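Local coordinates for concanavalin A-like lectin protein kinase family protein (Theobroma cacao, PDB 6CTH) that probably acts as a plant receptor-like protein kinase, passing phosphate from ATP to protein substrates, and here binds an oxindole inhibitor, at residues A[23-32]-A[43-51]; A[56-66]-A[80-91]. All coordinates share one frame; numbering follows the deposited sequence.

Contact 1: A[23-32]-A[43-51]. With FE7 (N-{(3Z)-2-oxo-3-[phenyl({4-[(piperidin-1-yl)methyl]phenyl}amino)methylidene]-2,3-dihydro-1H-indol-5-yl}ethanesulfonamide), chain B.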
loop_
_atom_site.group_PDB
_atom_site.type_symbol
_atom_site.label_atom_id
_atom_site.label_comp_id
_atom_site.label_asym_id
_atom_site.label_seq_id
_atom_site.Cartn_x
_atom_site.Cartn_y
_atom_site.Cartn_z
ATOM N N LEU A 23 7.867 4.717 16.189
ATOM C CA LEU A 23 7.157 5.444 15.167
ATOM C C LEU A 23 5.828 4.790 14.859
ATOM O O LEU A 23 4.873 5.467 14.504
ATOM C CB LEU A 23 8.009 5.531 13.878
ATOM C CG LEU A 23 9.264 6.399 14.006
ATOM C CD1 LEU A 23 10.199 6.194 12.804
ATOM C CD2 LEU A 23 8.889 7.871 14.176
ATOM N N GLY A 24 5.772 3.470 14.998
ATOM C CA GLY A 24 4.531 2.727 14.711
ATOM C C GLY A 24 4.812 1.244 14.607
ATOM O O GLY A 24 5.921 0.772 14.849
ATOM N N GLU A 25 3.756 0.499 14.318
ATOM C CA GLU A 25 3.852 -0.918 14.082
ATOM C C GLU A 25 3.958 -1.121 12.596
ATOM O O GLU A 25 3.059 -0.731 11.859
ATOM C CB GLU A 25 2.589 -1.642 14.580
ATOM C CG GLU A 25 2.406 -1.516 16.091
ATOM C CD GLU A 25 3.588 -1.960 16.904
ATOM O OE1 GLU A 25 4.319 -2.886 16.460
ATOM O OE2 GLU A 25 3.784 -1.395 18.019
ATOM N N GLY A 26 5.016 -1.794 12.196
ATOM C CA GLY A 26 5.175 -2.322 10.839
ATOM C C GLY A 26 4.436 -3.644 10.717
ATOM O O GLY A 26 3.744 -4.103 11.674
ATOM N N GLY A 27 4.553 -4.275 9.563
ATOM C CA GLY A 27 3.855 -5.526 9.338
ATOM C C GLY A 27 4.281 -6.713 10.186
ATOM O O GLY A 27 3.492 -7.616 10.445
ATOM N N PHE A 28 5.538 -6.743 10.594
ATOM C CA PHE A 28 6.090 -7.888 11.314
ATOM C C PHE A 28 7.140 -7.415 12.321
ATOM O O PHE A 28 8.144 -8.114 12.595
ATOM C CB PHE A 28 6.599 -8.952 10.311
ATOM C CG PHE A 28 7.615 -8.436 9.304
ATOM C CD1 PHE A 28 8.983 -8.439 9.599
ATOM C CD2 PHE A 28 7.210 -7.985 8.038
ATOM C CE1 PHE A 28 9.920 -7.983 8.668
ATOM C CE2 PHE A 28 8.145 -7.542 7.096
ATOM C CZ PHE A 28 9.502 -7.537 7.414
ATOM N N GLY A 29 6.858 -6.256 12.940
ATOM C CA GLY A 29 7.709 -5.685 13.992
ATOM C C GLY A 29 7.397 -4.205 14.206
ATOM O O GLY A 29 6.694 -3.576 13.413
ATOM N N SER A 30 7.878 -3.664 15.293
ATOM C CA SER A 30 7.767 -2.245 15.583
ATOM C C SER A 30 8.870 -1.483 14.857
ATOM O O SER A 30 9.992 -1.984 14.728
ATOM C CB SER A 30 7.929 -2.015 17.079
ATOM O OG SER A 30 6.773 -2.517 17.759
ATOM N N VAL A 31 8.579 -0.254 14.471
ATOM C CA VAL A 31 9.585 0.607 13.824
ATOM C C VAL A 31 9.943 1.764 14.758
ATOM O O VAL A 31 9.044 2.443 15.312
ATOM C CB VAL A 31 9.049 1.152 12.497
ATOM C CG1 VAL A 31 10.118 1.950 11.748
ATOM C CG2 VAL A 31 8.519 0.006 11.626
ATOM N N TYR A 32 11.246 2.014 14.887
ATOM C CA TYR A 32 11.803 3.039 15.786
ATOM C C TYR A 32 12.594 4.074 15.032
ATOM O O TYR A 32 13.292 3.709 14.079
ATOM C CB TYR A 32 12.701 2.384 16.824
ATOM C CG TYR A 32 11.942 1.444 17.745
ATOM C CD1 TYR A 32 11.668 0.138 17.352
ATOM C CD2 TYR A 32 11.501 1.861 19.004
ATOM C CE1 TYR A 32 10.965 -0.730 18.162
ATOM C CE2 TYR A 32 10.777 1.007 19.806
ATOM C CZ TYR A 32 10.539 -0.296 19.397
ATOM O OH TYR A 32 9.840 -1.182 20.174
ATOM N N ILE A 43 17.192 7.759 10.929
ATOM C CA ILE A 43 16.830 6.581 10.157
ATOM C C ILE A 43 15.584 5.940 10.789
ATOM O O ILE A 43 15.194 6.350 11.893
ATOM C CB ILE A 43 17.961 5.546 10.095
ATOM C CG1 ILE A 43 18.444 5.137 11.483
ATOM C CG2 ILE A 43 19.120 6.081 9.235
ATOM C CD1 ILE A 43 19.514 4.067 11.509
ATOM N N ALA A 44 15.020 4.934 10.129
ATOM C CA ALA A 44 13.902 4.160 10.687
ATOM C C ALA A 44 14.358 2.717 10.813
ATOM O O ALA A 44 14.833 2.122 9.837
ATOM C CB ALA A 44 12.688 4.263 9.794
ATOM N N VAL A 45 14.253 2.152 12.014
ATOM C CA VAL A 45 14.763 0.825 12.291
ATOM C C VAL A 45 13.557 -0.035 12.644
ATOM O O VAL A 45 12.865 0.270 13.615
ATOM C CB VAL A 45 15.737 0.840 13.465
ATOM C CG1 VAL A 45 16.260 -0.558 13.789
ATOM C CG2 VAL A 45 16.896 1.804 13.180
ATOM N N LYS A 46 13.335 -1.090 11.872
ATOM C CA LYS A 46 12.323 -2.092 12.175
ATOM C C LYS A 46 12.940 -3.266 12.920
ATOM O O LYS A 46 13.842 -3.940 12.414
ATOM C CB LYS A 46 11.664 -2.555 10.887
ATOM C CG LYS A 46 10.549 -3.570 11.121
ATOM C CD LYS A 46 9.714 -3.790 9.882
ATOM C CE LYS A 46 8.472 -4.613 10.206
ATOM N NZ LYS A 46 7.594 -4.623 9.024
ATOM N N LYS A 47 12.452 -3.490 14.146
ATOM C CA LYS A 47 12.842 -4.597 14.971
ATOM C C LYS A 47 11.845 -5.733 14.784
ATOM O O LYS A 47 10.662 -5.595 15.131
ATOM C CB LYS A 47 12.858 -4.151 16.424
ATOM C CG LYS A 47 13.360 -5.215 17.380
ATOM C CD LYS A 47 13.592 -4.581 18.735
ATOM C CE LYS A 47 14.220 -5.584 19.691
ATOM N NZ LYS A 47 13.258 -6.631 20.139
ATOM N N VAL A 48 12.313 -6.843 14.237
ATOM C CA VAL A 48 11.442 -7.941 13.895
ATOM C C VAL A 48 10.982 -8.681 15.133
ATOM O O VAL A 48 11.716 -8.854 16.106
ATOM C CB VAL A 48 12.115 -8.889 12.906
ATOM C CG1 VAL A 48 11.329 -10.169 12.689
ATOM C CG2 VAL A 48 12.352 -8.145 11.588
ATOM N N SER A 49 9.717 -9.051 15.070
ATOM C CA SER A 49 9.036 -9.775 16.110
ATOM C C SER A 49 9.307 -11.271 15.865
ATOM O O SER A 49 8.996 -11.790 14.787
ATOM C CB SER A 49 7.534 -9.461 16.023
ATOM O OG SER A 49 6.808 -10.351 16.843
ATOM N N ARG A 50 9.874 -11.956 16.856
ATOM C CA ARG A 50 10.084 -13.421 16.805
ATOM C C ARG A 50 8.953 -14.197 17.501
ATOM O O ARG A 50 9.161 -15.348 17.902
ATOM C CB ARG A 50 11.430 -13.795 17.474
ATOM N N ALA A 51 7.772 -13.577 17.628
ATOM C CA ALA A 51 6.681 -14.087 18.489
ATOM C C ALA A 51 5.865 -15.188 17.783
ATOM O O ALA A 51 5.215 -16.005 18.451
ATOM C CB ALA A 51 5.774 -12.939 18.945
HETATM C C4 FE7 B . 8.716 3.564 7.980
HETATM C C14 FE7 B . 4.331 2.876 10.657
HETATM C C5 FE7 B . 9.911 3.629 7.241
HETATM C C6 FE7 B . 10.367 2.553 6.499
HETATM C C11 FE7 B . 6.433 4.535 9.908
HETATM C C7 FE7 B . 9.608 1.398 6.465
HETATM C C8 FE7 B . 9.715 5.668 8.205
HETATM C C9 FE7 B . 8.550 4.852 8.634
HETATM C C10 FE7 B . 7.563 5.361 9.450
HETATM C C12 FE7 B . 6.644 3.475 10.781
HETATM C C13 FE7 B . 5.597 2.651 11.149
HETATM N N1 FE7 B . 10.466 4.887 7.393
HETATM N N2 FE7 B . 7.597 6.668 9.746
HETATM C C3 FE7 B . 7.954 2.398 7.918
HETATM N N3 FE7 B . 5.119 10.484 14.301
HETATM O O2 FE7 B . 9.970 6.824 8.519
HETATM C C2 FE7 B . 8.389 1.329 7.134
HETATM N N FE7 B . 7.587 0.172 6.911
HETATM S S FE7 B . 6.106 -0.194 7.453
HETATM O O FE7 B . 5.815 0.609 8.597
HETATM O O1 FE7 B . 6.040 -1.618 7.558
HETATM C C1 FE7 B . 5.186 0.360 6.057
HETATM C C FE7 B . 5.908 -0.115 4.820
HETATM C C16 FE7 B . 5.150 4.758 9.425
HETATM C C15 FE7 B . 4.108 3.928 9.798
HETATM C C17 FE7 B . 6.831 7.508 10.585
HETATM C C22 FE7 B . 5.810 7.022 11.388
HETATM C C21 FE7 B . 5.060 7.890 12.160
HETATM C C20 FE7 B . 5.306 9.254 12.147
HETATM C C19 FE7 B . 6.323 9.731 11.338
HETATM C C18 FE7 B . 7.084 8.872 10.566
HETATM C C23 FE7 B . 4.495 10.196 13.003
HETATM C C28 FE7 B . 4.375 11.513 15.028
HETATM C C27 FE7 B . 5.064 11.886 16.320
HETATM C C26 FE7 B . 5.270 10.671 17.199
HETATM C C25 FE7 B . 5.928 9.548 16.423
HETATM C C24 FE7 B . 5.194 9.279 15.130
HETATM O O HOH W 1 9.319 -5.932 17.436
#
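Phe28 and Lys46 meet through two contrasting torsions. Phe28 has CG between its own N and carbonyl carbon (chi1 56°), which turns the ring toward Lys46 and Val48, whereas Lys46 puts CG trans to N (chi1 -178°) and stays extended out to NZ. The two side chains cross nearly at right angles, NZ lying 3.6 Å from the centroid of the Phe28 ring and 15° off its normal, a cation-pi contact over one face. CE covers the same face as a CH-pi partner. At the ring edge Val48 CG2 touches Phe28 CE1 at 3.8 Å.

The backbone frame is antiparallel. Tyr32 and Val45 form a hydrogen-bonded pair, Tyr32 N to Val45 O at 2.7 Å and Val45 N to Tyr32 O at 2.8 Å. Further along, Lys47 N reaches Ser30 O at 2.9 Å, and Ser49 N donates to Phe28 O. Leu23 and Gly24 together oppose Val31 in a classic beta bulge.

The sequence Gly24-Glu25-Gly26-Gly27-Phe28-Gly29 fits the glycine-rich loop of protein kinases, and Lys46, third in Ala44-Val45-Lys46, fits the lysine of strand 41-48 that usually holds ATP phosphates. The inhibitor lies alongside both, in the same pocket: Ala44 CB is 3.3 Å from FE7 N1, while Val31 packs on the phenyl group. Lys46 NZ sits between the Phe28 face and the sulfonamide oxygen FE7 O1, 3.7 Å away. The N-H groups of Gly27 and Phe28 are near but, as donors, cannot bond to the amine, whose attraction to the ring is probably electrostatic.

Contact 2: A[56-66]-A[80-91]; sequences IKEYASEVKII and WCHERGELMLVY. With FE7 (N-{(3Z)-2-oxo-3-[phenyl({4-[(piperidin-1-yl)methyl]phenyl}amino)methylidene]-2,3-dihydro-1H-indol-5-yl}ethanesulfonamide), chain B.
Helix 56-66 packs on one face of the hairpin 80-91, whose strands join through a type II' turn from Glu83 to Glu86. The helix axis runs at 37° to strand 86-91 and passes 9.5 Å from it, with strand 80-83 running back the other way at 11.1 Å. The CA atoms approach most closely at Tyr59 and Leu87, 7.3 Å apart, and it is side chains that meet across this spacing.

Tyr59 is the main filler. Leu87 CB sits over one face of its ring, 4.0 Å from the centroid in a CH-pi contact, and Val63 CG2 covers the opposite face. Met88 O lies in plane at the ring edge, and Leu89 CD2 comes within 3.5 Å of Tyr59 CE1 while also meeting Val63 CG2. The Tyr59 hydroxyl ends beside Trp80 CE3 and Cys81 O. At the outer end Leu87 CD1 packs on Ile56 CB.

The polar link is Tyr91 OH donating to Glu62 OE2 at 2.6 Å. A bend in the Glu62 chain (chi2 102°) turns the carboxylate to the phenol, the two planes 84° apart: the oxygen lies in the ring plane, but the hydroxyl comes from above the carboxylate. Glu62 OE1 accepts from Phe160 N, so both oxygens are engaged. The position of Tyr91, just before hinge residue Glu92, matches the kinase gatekeeper, and its CB is 3.5 Å from FE7 C6.

Leu77 of strand 77-83 also touches Ile66, Leu89 and Tyr91, and Val48 of strand 41-48 touches Tyr59 and Leu87, whereas Cys81, Met88 and Val90 reach Leu10 of helix 7-14.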
loop_
_atom_site.group_PDB
_atom_site.type_symbol
_atom_site.label_atom_id
_atom_site.label_comp_id
_atom_site.label_asym_id
_atom_site.label_seq_id
_atom_site.Cartn_x
_atom_site.Cartn_y
_atom_site.Cartn_z
ATOM N N ILE A 56 10.508 -14.347 11.169
ATOM C CA ILE A 56 11.758 -14.670 10.405
ATOM C C ILE A 56 11.498 -14.959 8.919
ATOM O O ILE A 56 12.345 -14.634 8.075
ATOM C CB ILE A 56 12.670 -15.797 11.037
ATOM C CG1 ILE A 56 13.981 -15.968 10.214
ATOM C CG2 ILE A 56 11.961 -17.143 11.141
ATOM C CD1 ILE A 56 15.179 -16.553 10.967
ATOM N N LYS A 57 10.345 -15.549 8.599
ATOM C CA LYS A 57 9.978 -15.771 7.217
ATOM C C LYS A 57 9.777 -14.409 6.511
ATOM O O LYS A 57 10.259 -14.229 5.374
ATOM C CB LYS A 57 8.720 -16.645 7.116
ATOM N N GLU A 58 9.113 -13.459 7.179
ATOM C CA GLU A 58 8.848 -12.150 6.567
ATOM C C GLU A 58 10.113 -11.317 6.472
ATOM O O GLU A 58 10.315 -10.670 5.456
ATOM C CB GLU A 58 7.732 -11.349 7.235
ATOM C CG GLU A 58 6.351 -11.974 7.049
ATOM C CD GLU A 58 5.206 -10.990 7.210
ATOM O OE1 GLU A 58 4.997 -10.075 6.381
ATOM O OE2 GLU A 58 4.445 -11.125 8.183
ATOM N N TYR A 59 10.994 -11.371 7.473
ATOM C CA TYR A 59 12.309 -10.758 7.351
ATOM C C TYR A 59 13.057 -11.309 6.136
ATOM O O TYR A 59 13.597 -10.543 5.318
ATOM C CB TYR A 59 13.145 -11.010 8.638
ATOM C CG TYR A 59 14.576 -10.619 8.523
ATOM C CD1 TYR A 59 14.996 -9.318 8.817
ATOM C CD2 TYR A 59 15.519 -11.515 8.043
ATOM C CE1 TYR A 59 16.335 -8.944 8.661
ATOM C CE2 TYR A 59 16.852 -11.162 7.908
ATOM C CZ TYR A 59 17.250 -9.880 8.216
ATOM O OH TYR A 59 18.557 -9.550 8.050
ATOM N N ALA A 60 13.067 -12.630 5.981
ATOM C CA ALA A 60 13.860 -13.266 4.906
ATOM C C ALA A 60 13.341 -12.901 3.508
ATOM O O ALA A 60 14.135 -12.561 2.585
ATOM C CB ALA A 60 13.865 -14.770 5.085
ATOM N N SER A 61 12.015 -12.948 3.376
ATOM C CA SER A 61 11.325 -12.472 2.202
ATOM C C SER A 61 11.641 -10.992 1.937
ATOM O O SER A 61 11.920 -10.626 0.790
ATOM C CB SER A 61 9.801 -12.692 2.321
ATOM O OG SER A 61 9.150 -12.049 1.227
ATOM N N GLU A 62 11.573 -10.137 2.949
ATOM C CA GLU A 62 11.831 -8.729 2.723
ATOM C C GLU A 62 13.239 -8.529 2.177
ATOM O O GLU A 62 13.400 -7.850 1.150
ATOM C CB GLU A 62 11.587 -7.882 3.959
ATOM C CG GLU A 62 12.037 -6.406 3.892
ATOM C CD GLU A 62 10.931 -5.387 3.654
ATOM O OE1 GLU A 62 9.760 -5.748 3.540
ATOM O OE2 GLU A 62 11.234 -4.175 3.630
ATOM N N VAL A 63 14.257 -9.106 2.829
ATOM C CA VAL A 63 15.648 -8.891 2.357
ATOM C C VAL A 63 15.861 -9.373 0.931
ATOM O O VAL A 63 16.519 -8.677 0.111
ATOM C CB VAL A 63 16.680 -9.540 3.284
ATOM C CG1 VAL A 63 18.086 -9.450 2.688
ATOM C CG2 VAL A 63 16.635 -8.834 4.600
ATOM N N LYS A 64 15.325 -10.557 0.644
ATOM C CA LYS A 64 15.479 -11.203 -0.662
ATOM C C LYS A 64 14.895 -10.342 -1.761
ATOM O O LYS A 64 15.540 -10.102 -2.785
ATOM C CB LYS A 64 14.766 -12.557 -0.671
ATOM C CG LYS A 64 14.993 -13.350 -1.963
ATOM C CD LYS A 64 13.940 -14.433 -2.120
ATOM C CE LYS A 64 14.218 -15.233 -3.377
ATOM N NZ LYS A 64 13.282 -16.375 -3.494
ATOM N N ILE A 65 13.652 -9.906 -1.543
ATOM C CA ILE A 65 12.895 -9.215 -2.564
ATOM C C ILE A 65 13.384 -7.759 -2.693
ATOM O O ILE A 65 13.604 -7.257 -3.791
ATOM C CB ILE A 65 11.390 -9.243 -2.236
ATOM C CG1 ILE A 65 10.823 -10.676 -2.136
ATOM C CG2 ILE A 65 10.594 -8.429 -3.251
ATOM C CD1 ILE A 65 10.994 -11.463 -3.397
ATOM N N ILE A 66 13.450 -7.049 -1.574
ATOM C CA ILE A 66 13.719 -5.600 -1.636
ATOM C C ILE A 66 15.104 -5.278 -2.216
ATOM O O ILE A 66 15.280 -4.216 -2.858
ATOM C CB ILE A 66 13.430 -4.911 -0.282
ATOM C CG1 ILE A 66 13.131 -3.435 -0.484
ATOM C CG2 ILE A 66 14.604 -5.107 0.681
ATOM C CD1 ILE A 66 12.725 -2.712 0.791
ATOM N N TRP A 80 20.573 -3.915 7.144
ATOM C CA TRP A 80 20.017 -5.087 7.817
ATOM C C TRP A 80 20.908 -5.441 9.005
ATOM O O TRP A 80 22.049 -4.950 9.133
ATOM C CB TRP A 80 19.943 -6.289 6.866
ATOM C CG TRP A 80 21.284 -6.658 6.262
ATOM C CD1 TRP A 80 21.950 -5.973 5.289
ATOM C CD2 TRP A 80 22.112 -7.778 6.598
ATOM N NE1 TRP A 80 23.154 -6.581 5.008
ATOM C CE2 TRP A 80 23.282 -7.691 5.797
ATOM C CE3 TRP A 80 21.993 -8.838 7.505
ATOM C CZ2 TRP A 80 24.331 -8.636 5.867
ATOM C CZ3 TRP A 80 23.041 -9.789 7.588
ATOM C CH2 TRP A 80 24.190 -9.679 6.761
ATOM N N CYS A 81 20.369 -6.285 9.872
ATOM C CA CYS A 81 21.113 -6.841 11.008
ATOM C C CYS A 81 20.505 -8.204 11.300
ATOM O O CYS A 81 19.257 -8.337 11.407
ATOM C CB CYS A 81 21.031 -5.910 12.213
ATOM S SG CYS A 81 21.718 -6.574 13.782
ATOM N N HIS A 82 21.367 -9.222 11.337
ATOM C CA HIS A 82 20.989 -10.609 11.679
ATOM C C HIS A 82 22.072 -11.082 12.631
ATOM O O HIS A 82 23.137 -11.512 12.166
ATOM C CB HIS A 82 20.973 -11.509 10.419
ATOM C CG HIS A 82 20.467 -12.903 10.665
ATOM N ND1 HIS A 82 19.620 -13.549 9.789
ATOM C CD2 HIS A 82 20.666 -13.766 11.693
ATOM C CE1 HIS A 82 19.324 -14.747 10.262
ATOM N NE2 HIS A 82 19.953 -14.907 11.414
ATOM N N GLU A 83 21.834 -10.950 13.938
ATOM C CA GLU A 83 22.917 -11.056 14.933
ATOM C C GLU A 83 22.397 -11.592 16.248
ATOM O O GLU A 83 21.517 -10.972 16.860
ATOM C CB GLU A 83 23.578 -9.691 15.153
ATOM C CG GLU A 83 25.020 -9.794 15.602
ATOM C CD GLU A 83 25.515 -8.558 16.334
ATOM O OE1 GLU A 83 25.503 -7.463 15.734
ATOM O OE2 GLU A 83 25.947 -8.688 17.507
ATOM N N ARG A 84 22.972 -12.716 16.697
ATOM C CA ARG A 84 22.427 -13.506 17.810
ATOM C C ARG A 84 20.987 -13.933 17.379
ATOM O O ARG A 84 20.811 -14.418 16.241
ATOM C CB ARG A 84 22.511 -12.718 19.135
ATOM N N GLY A 85 19.975 -13.737 18.225
ATOM C CA GLY A 85 18.572 -13.987 17.827
ATOM C C GLY A 85 17.867 -12.883 17.032
ATOM O O GLY A 85 16.862 -13.154 16.359
ATOM N N GLU A 86 18.414 -11.661 17.092
ATOM C CA GLU A 86 17.741 -10.432 16.660
ATOM C C GLU A 86 17.880 -10.148 15.135
ATOM O O GLU A 86 18.966 -10.157 14.562
ATOM C CB GLU A 86 18.249 -9.217 17.458
ATOM C CG GLU A 86 18.001 -9.263 18.975
ATOM C CD GLU A 86 16.785 -8.467 19.415
ATOM O OE1 GLU A 86 16.818 -7.883 20.523
ATOM O OE2 GLU A 86 15.776 -8.437 18.667
ATOM N N LEU A 87 16.748 -9.897 14.515
ATOM C CA LEU A 87 16.659 -9.581 13.078
ATOM C C LEU A 87 16.121 -8.155 12.972
ATOM O O LEU A 87 15.139 -7.819 13.660
ATOM C CB LEU A 87 15.705 -10.525 12.388
ATOM C CG LEU A 87 15.850 -12.038 12.505
ATOM C CD1 LEU A 87 14.574 -12.732 12.067
ATOM C CD2 LEU A 87 17.011 -12.540 11.704
ATOM N N MET A 88 16.778 -7.317 12.166
ATOM C CA MET A 88 16.382 -5.914 11.976
ATOM C C MET A 88 16.628 -5.361 10.589
ATOM O O MET A 88 17.560 -5.809 9.921
ATOM C CB MET A 88 17.100 -5.036 12.963
ATOM C CG MET A 88 16.660 -5.449 14.359
ATOM S SD MET A 88 17.076 -4.202 15.480
ATOM C CE MET A 88 18.705 -4.824 15.801
ATOM N N LEU A 89 15.812 -4.370 10.205
ATOM C CA LEU A 89 15.824 -3.779 8.872
ATOM C C LEU A 89 15.845 -2.252 9.005
ATOM O O LEU A 89 15.151 -1.666 9.864
ATOM C CB LEU A 89 14.605 -4.216 8.071
ATOM C CG LEU A 89 14.423 -5.718 7.852
ATOM C CD1 LEU A 89 12.946 -6.065 7.615
ATOM C CD2 LEU A 89 15.325 -6.164 6.703
ATOM N N VAL A 90 16.657 -1.601 8.180
ATOM C CA VAL A 90 16.887 -0.167 8.320
ATOM C C VAL A 90 16.510 0.553 7.050
ATOM O O VAL A 90 16.905 0.115 5.968
ATOM C CB VAL A 90 18.391 0.124 8.624
ATOM C CG1 VAL A 90 18.577 1.600 8.949
ATOM C CG2 VAL A 90 18.864 -0.721 9.777
ATOM N N TYR A 91 15.795 1.668 7.174
ATOM C CA TYR A 91 15.271 2.445 6.055
ATOM C C TYR A 91 15.471 3.932 6.312
ATOM O O TYR A 91 15.783 4.331 7.451
ATOM C CB TYR A 91 13.765 2.212 5.919
ATOM C CG TYR A 91 13.296 0.784 5.930
ATOM C CD1 TYR A 91 12.988 0.142 7.110
ATOM C CD2 TYR A 91 13.074 0.103 4.732
ATOM C CE1 TYR A 91 12.460 -1.140 7.108
ATOM C CE2 TYR A 91 12.602 -1.178 4.731
ATOM C CZ TYR A 91 12.303 -1.810 5.894
ATOM O OH TYR A 91 11.786 -3.082 5.884
HETATM C C4 FE7 B . 8.716 3.564 7.980
HETATM C C14 FE7 B . 4.331 2.876 10.657
HETATM C C5 FE7 B . 9.911 3.629 7.241
HETATM C C6 FE7 B . 10.367 2.553 6.499
HETATM C C11 FE7 B . 6.433 4.535 9.908
HETATM C C7 FE7 B . 9.608 1.398 6.465
HETATM C C8 FE7 B . 9.715 5.668 8.205
HETATM C C9 FE7 B . 8.550 4.852 8.634
HETATM C C10 FE7 B . 7.563 5.361 9.450
HETATM C C12 FE7 B . 6.644 3.475 10.781
HETATM C C13 FE7 B . 5.597 2.651 11.149
HETATM N N1 FE7 B . 10.466 4.887 7.393
HETATM N N2 FE7 B . 7.597 6.668 9.746
HETATM C C3 FE7 B . 7.954 2.398 7.918
HETATM N N3 FE7 B . 5.119 10.484 14.301
HETATM O O2 FE7 B . 9.970 6.824 8.519
HETATM C C2 FE7 B . 8.389 1.329 7.134
HETATM N N FE7 B . 7.587 0.172 6.911
HETATM S S FE7 B . 6.106 -0.194 7.453
HETATM O O FE7 B . 5.815 0.609 8.597
HETATM O O1 FE7 B . 6.040 -1.618 7.558
HETATM C C1 FE7 B . 5.186 0.360 6.057
HETATM C C FE7 B . 5.908 -0.115 4.820
HETATM C C16 FE7 B . 5.150 4.758 9.425
HETATM C C15 FE7 B . 4.108 3.928 9.798
HETATM C C17 FE7 B . 6.831 7.508 10.585
HETATM C C22 FE7 B . 5.810 7.022 11.388
HETATM C C21 FE7 B . 5.060 7.890 12.160
HETATM C C20 FE7 B . 5.306 9.254 12.147
HETATM C C19 FE7 B . 6.323 9.731 11.338
HETATM C C18 FE7 B . 7.084 8.872 10.566
HETATM C C23 FE7 B . 4.495 10.196 13.003
HETATM C C28 FE7 B . 4.375 11.513 15.028
HETATM C C27 FE7 B . 5.064 11.886 16.320
HETATM C C26 FE7 B . 5.270 10.671 17.199
HETATM C C25 FE7 B . 5.928 9.548 16.423
HETATM C C24 FE7 B . 5.194 9.279 15.130
#

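Both contacts belong to one mixed sheet, in which strands 41-48 and 86-92 are neighbours; Lys46 N lies 2.8 Å from Leu89 O, a probable hydrogen bond. Contact 1 is partly buried; it pairs the two strands of a hairpin, largely by backbone bonds, and brings the loop before the first onto Lys46. Contact 2 is buried and sets a helix on the sheet, mainly through apolar side chains. Each touches FE7. Glu62 fits the helix glutamate that pairs with the strand lysine in active kinases, yet Lys46 NZ is 6.0 Å from Glu62 OE1, so that ion pair is absent. Phe28 of contact 1 also touches Glu58 and Glu62, bringing the loop against the helix of contact 2.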